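Local coordinates for YjbQ family protein (Aeropyrum pernix, PDB 2P6H), which is of unknown function but belongs to the UPF0047 (YjbQ) family, at the interface of chains A and B. Sequence-based numbering; all coordinates share one arbitrary frame. Chains: chain A/B, Hypothetical protein.

The interface of chains A and B. Residues chain A 68-69, 75, 88, 91-92; chain B 51, 60-61, 64, 92-93.
Apolar packing carries this contact between chains A and B, with B:Phe64 inserted between two helices of chain A. Its CG stands anti to the backbone N (chi1 173°), which sends the ring across the boundary. A:Leu88 and B:Phe64 point toward each other, and the leucine methyls CD1 and CD2 touch the phenylalanine around CD1, CG and CB. A:Leu88 CB lies 4.0 Å above the ring plane, over its centre, while CD2 also reaches CG1 of B:Ile61 at 3.9 Å. At the ring edge, in plane, sit the carbonyl O of A:Leu68, 3.3 Å from B:Phe64 CE1, and the methyl CD1 of A:Ile92, so the ring is bordered by a polar and an apolar group. A:Leu88 CD1 also lies over one face of the A:Trp75 indole, towards its rim.

That indole is held within chain A by a hydrogen bond from NE1 to A:Thr69 O (2.9 Å), bent to 132° at the hydrogen. Within chain A, too, the A:Thr91 hydroxyl OG1 hydrogen-bonds to a lone pair of A:Leu88 O (3.0 Å). The carboxylate of B:Asp60 crosses the tryptophan obliquely, its plane 66° from the ring, with OD2 3.4 Å from A:Trp75 CB; this is van der Waals contact.

In this patch the polar links found across the boundary run through two waters. Water 1 touches both A:Ile92 O and B:Ile92 O, two acceptors that crowd each other at 3.1 Å, and water 2 links A:Thr91 O to B:Ile93 O.

Helix 55-69 of chain B thus packs against helix 84-93 of chain A, the end of its helix 55-69 and the loop carrying A:Trp75, while the ends of the two 84-93 helices converge at the waters, within a deposited three-copy assembly that may or may not be the biological oligomer.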
ATOM      1  N   LEU A  68      11.482 -13.362  -3.192  1.00 29.13           N
ATOM      2  CA  LEU A  68      11.962 -12.049  -2.763  1.00 29.97           C
ATOM      3  C   LEU A  68      12.361 -12.005  -1.327  1.00 27.88           C
ATOM      4  O   LEU A  68      13.377 -11.431  -0.957  1.00 27.89           O
ATOM      5  CB  LEU A  68      10.811 -11.136  -2.773  1.00 29.38           C
ATOM      6  CG  LEU A  68      10.235 -10.942  -4.179  1.00 31.31           C
ATOM      7  CD1 LEU A  68       9.119  -9.896  -4.220  1.00 30.61           C
ATOM      8  CD2 LEU A  68      11.284 -10.489  -5.195  1.00 31.42           C
ATOM      9  N   THR A  69      11.609 -12.629  -0.424  1.00 25.65           N
ATOM     10  CA  THR A  69      11.896 -12.560   1.010  1.00 24.01           C
ATOM     11  C   THR A  69      12.831 -13.601   1.638  1.00 26.06           C
ATOM     12  O   THR A  69      13.295 -13.419   2.763  1.00 23.07           O
ATOM     13  CB  THR A  69      10.581 -12.532   1.794  1.00 23.53           C
ATOM     14  OG1 THR A  69       9.931 -13.801   1.694  1.00 21.97           O
ATOM     15  CG2 THR A  69       9.653 -11.447   1.224  1.00 21.85           C
ATOM     16  N   TRP A  75      19.326 -13.375   7.202  1.00 26.94           N
ATOM     17  CA  TRP A  75      18.733 -12.197   7.826  1.00 26.14           C
ATOM     18  C   TRP A  75      19.212 -12.129   9.271  1.00 27.68           C
ATOM     19  O   TRP A  75      19.262 -13.147   9.960  1.00 26.90           O
ATOM     20  CB  TRP A  75      17.205 -12.292   7.801  1.00 24.41           C
ATOM     21  CG  TRP A  75      16.642 -12.398   6.422  1.00 24.05           C
ATOM     22  CD1 TRP A  75      15.912 -13.435   5.902  1.00 25.51           C
ATOM     23  CD2 TRP A  75      16.770 -11.434   5.377  1.00 23.16           C
ATOM     24  NE1 TRP A  75      15.579 -13.169   4.593  1.00 24.07           N
ATOM     25  CE2 TRP A  75      16.094 -11.946   4.248  1.00 23.72           C
ATOM     26  CE3 TRP A  75      17.395 -10.183   5.285  1.00 23.88           C
ATOM     27  CZ2 TRP A  75      16.026 -11.249   3.039  1.00 24.98           C
ATOM     28  CZ3 TRP A  75      17.328  -9.489   4.083  1.00 25.42           C
ATOM     29  CH2 TRP A  75      16.643 -10.027   2.975  1.00 23.44           C
ATOM     30  N   LEU A  88       9.371  -8.942   6.011  1.00 23.16           N
ATOM     31  CA  LEU A  88       9.760  -8.312   4.759  1.00 22.81           C
ATOM     32  C   LEU A  88       8.602  -8.342   3.749  1.00 22.15           C
ATOM     33  O   LEU A  88       8.322  -7.341   3.084  1.00 21.26           O
ATOM     34  CB  LEU A  88      10.996  -9.015   4.184  1.00 22.99           C
ATOM     35  CG  LEU A  88      12.241  -9.017   5.086  1.00 22.75           C
ATOM     36  CD1 LEU A  88      13.366  -9.741   4.378  1.00 21.63           C
ATOM     37  CD2 LEU A  88      12.663  -7.583   5.437  1.00 19.89           C
ATOM     38  N   THR A  91       6.039  -5.767   4.637  1.00 22.41           N
ATOM     39  CA  THR A  91       6.343  -4.365   4.317  1.00 23.09           C
ATOM     40  C   THR A  91       6.060  -3.977   2.858  1.00 23.28           C
ATOM     41  O   THR A  91       5.769  -2.834   2.562  1.00 23.24           O
ATOM     42  CB  THR A  91       7.799  -3.979   4.677  1.00 25.46           C
ATOM     43  OG1 THR A  91       8.697  -4.439   3.663  1.00 31.73           O
ATOM     44  CG2 THR A  91       8.231  -4.518   6.037  1.00 22.17           C
ATOM     45  N   ILE A  92       6.226  -4.903   1.884  1.00 20.44           N
ATOM     46  CA  ILE A  92       5.947  -4.368   0.516  1.00 21.04           C
ATOM     47  C   ILE A  92       4.616  -4.853  -0.020  1.00 21.43           C
ATOM     48  O   ILE A  92       4.254  -4.587  -1.158  1.00 23.10           O
ATOM     49  CB  ILE A  92       6.969  -4.878  -0.470  1.00 21.34           C
ATOM     50  CG1 ILE A  92       7.068  -6.410  -0.322  1.00 19.22           C
ATOM     51  CG2 ILE A  92       8.343  -4.248  -0.161  1.00 20.69           C
ATOM     52  CD1 ILE A  92       7.879  -7.158  -1.383  1.00 23.80           C
TER
ATOM     53  N   ASN B  51       5.370  -2.246  10.797  1.00 22.85           N
ATOM     54  CA  ASN B  51       5.888  -3.556  11.171  1.00 22.57           C
ATOM     55  C   ASN B  51       6.590  -3.466  12.521  1.00 23.37           C
ATOM     56  O   ASN B  51       6.428  -2.513  13.272  1.00 22.61           O
ATOM     57  CB  ASN B  51       6.874  -4.024  10.086  1.00 21.55           C
ATOM     58  CG  ASN B  51       6.838  -5.535   9.942  1.00 21.54           C
ATOM     59  OD1 ASN B  51       7.491  -6.272  10.674  1.00 19.82           O
ATOM     60  ND2 ASN B  51       6.050  -5.992   8.954  1.00 19.89           N
ATOM     61  N   ASP B  60      17.604  -5.580   8.559  1.00 23.67           N
ATOM     62  CA  ASP B  60      17.247  -6.476   7.461  1.00 23.82           C
ATOM     63  C   ASP B  60      16.396  -5.764   6.403  1.00 22.63           C
ATOM     64  O   ASP B  60      16.488  -6.007   5.222  1.00 21.75           O
ATOM     65  CB  ASP B  60      16.445  -7.668   7.995  1.00 22.81           C
ATOM     66  CG  ASP B  60      17.324  -8.641   8.792  1.00 24.00           C
ATOM     67  OD1 ASP B  60      18.534  -8.660   8.572  1.00 23.45           O
ATOM     68  OD2 ASP B  60      16.760  -9.385   9.584  1.00 22.80           O
ATOM     69  N   ILE B  61      15.493  -4.883   6.909  1.00 21.33           N
ATOM     70  CA  ILE B  61      14.653  -4.168   5.973  1.00 22.10           C
ATOM     71  C   ILE B  61      15.478  -3.305   5.025  1.00 21.94           C
ATOM     72  O   ILE B  61      15.241  -3.234   3.827  1.00 22.64           O
ATOM     73  CB  ILE B  61      13.708  -3.324   6.802  1.00 22.39           C
ATOM     74  CG1 ILE B  61      12.682  -4.268   7.461  1.00 21.16           C
ATOM     75  CG2 ILE B  61      12.987  -2.329   5.861  1.00 20.40           C
ATOM     76  CD1 ILE B  61      11.584  -3.624   8.314  1.00 22.36           C
ATOM     77  N   PHE B  64      17.181  -5.621   2.593  1.00 24.01           N
ATOM     78  CA  PHE B  64      16.181  -6.159   1.670  1.00 23.77           C
ATOM     79  C   PHE B  64      15.931  -5.142   0.562  1.00 24.48           C
ATOM     80  O   PHE B  64      15.901  -5.447  -0.615  1.00 23.89           O
ATOM     81  CB  PHE B  64      14.895  -6.444   2.470  1.00 22.61           C
ATOM     82  CG  PHE B  64      13.714  -6.861   1.606  1.00 25.52           C
ATOM     83  CD1 PHE B  64      13.766  -8.028   0.855  1.00 24.86           C
ATOM     84  CD2 PHE B  64      12.548  -6.109   1.642  1.00 25.78           C
ATOM     85  CE1 PHE B  64      12.643  -8.436   0.133  1.00 26.20           C
ATOM     86  CE2 PHE B  64      11.428  -6.522   0.917  1.00 26.41           C
ATOM     87  CZ  PHE B  64      11.472  -7.687   0.163  1.00 26.65           C
ATOM     88  N   ILE B  92       7.076   0.384  -4.017  1.00 20.44           N
ATOM     89  CA  ILE B  92       6.422  -0.881  -3.562  1.00 21.04           C
ATOM     90  C   ILE B  92       6.305  -0.945  -2.053  1.00 21.43           C
ATOM     91  O   ILE B  92       5.872  -1.942  -1.492  1.00 23.10           O
ATOM     92  CB  ILE B  92       7.267  -2.075  -3.935  1.00 21.34           C
ATOM     93  CG1 ILE B  92       8.711  -1.820  -3.458  1.00 19.22           C
ATOM     94  CG2 ILE B  92       7.260  -2.252  -5.467  1.00 20.69           C
ATOM     95  CD1 ILE B  92       9.683  -2.999  -3.530  1.00 23.80           C
ATOM     96  N   ILE B  93       6.724   0.133  -1.343  1.00 21.39           N
ATOM     97  CA  ILE B  93       6.452   0.154   0.089  1.00 21.39           C
ATOM     98  C   ILE B  93       5.248   1.036   0.359  1.00 21.96           C
ATOM     99  O   ILE B  93       4.369   0.707   1.144  1.00 21.98           O
ATOM    100  CB  ILE B  93       7.679   0.702   0.849  1.00 20.90           C
ATOM    101  CG1 ILE B  93       8.826  -0.312   0.832  1.00 22.26           C
ATOM    102  CG2 ILE B  93       7.316   0.976   2.319  1.00 18.71           C
ATOM    103  CD1 ILE B  93      10.145   0.301   1.318  1.00 24.08           C
TER
HETATM  104  O   HOH W   1       2.647  -1.771  -1.206  0.50 32.49           O
HETATM  105  O   HOH W   2       3.069  -1.860   1.255  1.00 32.53           O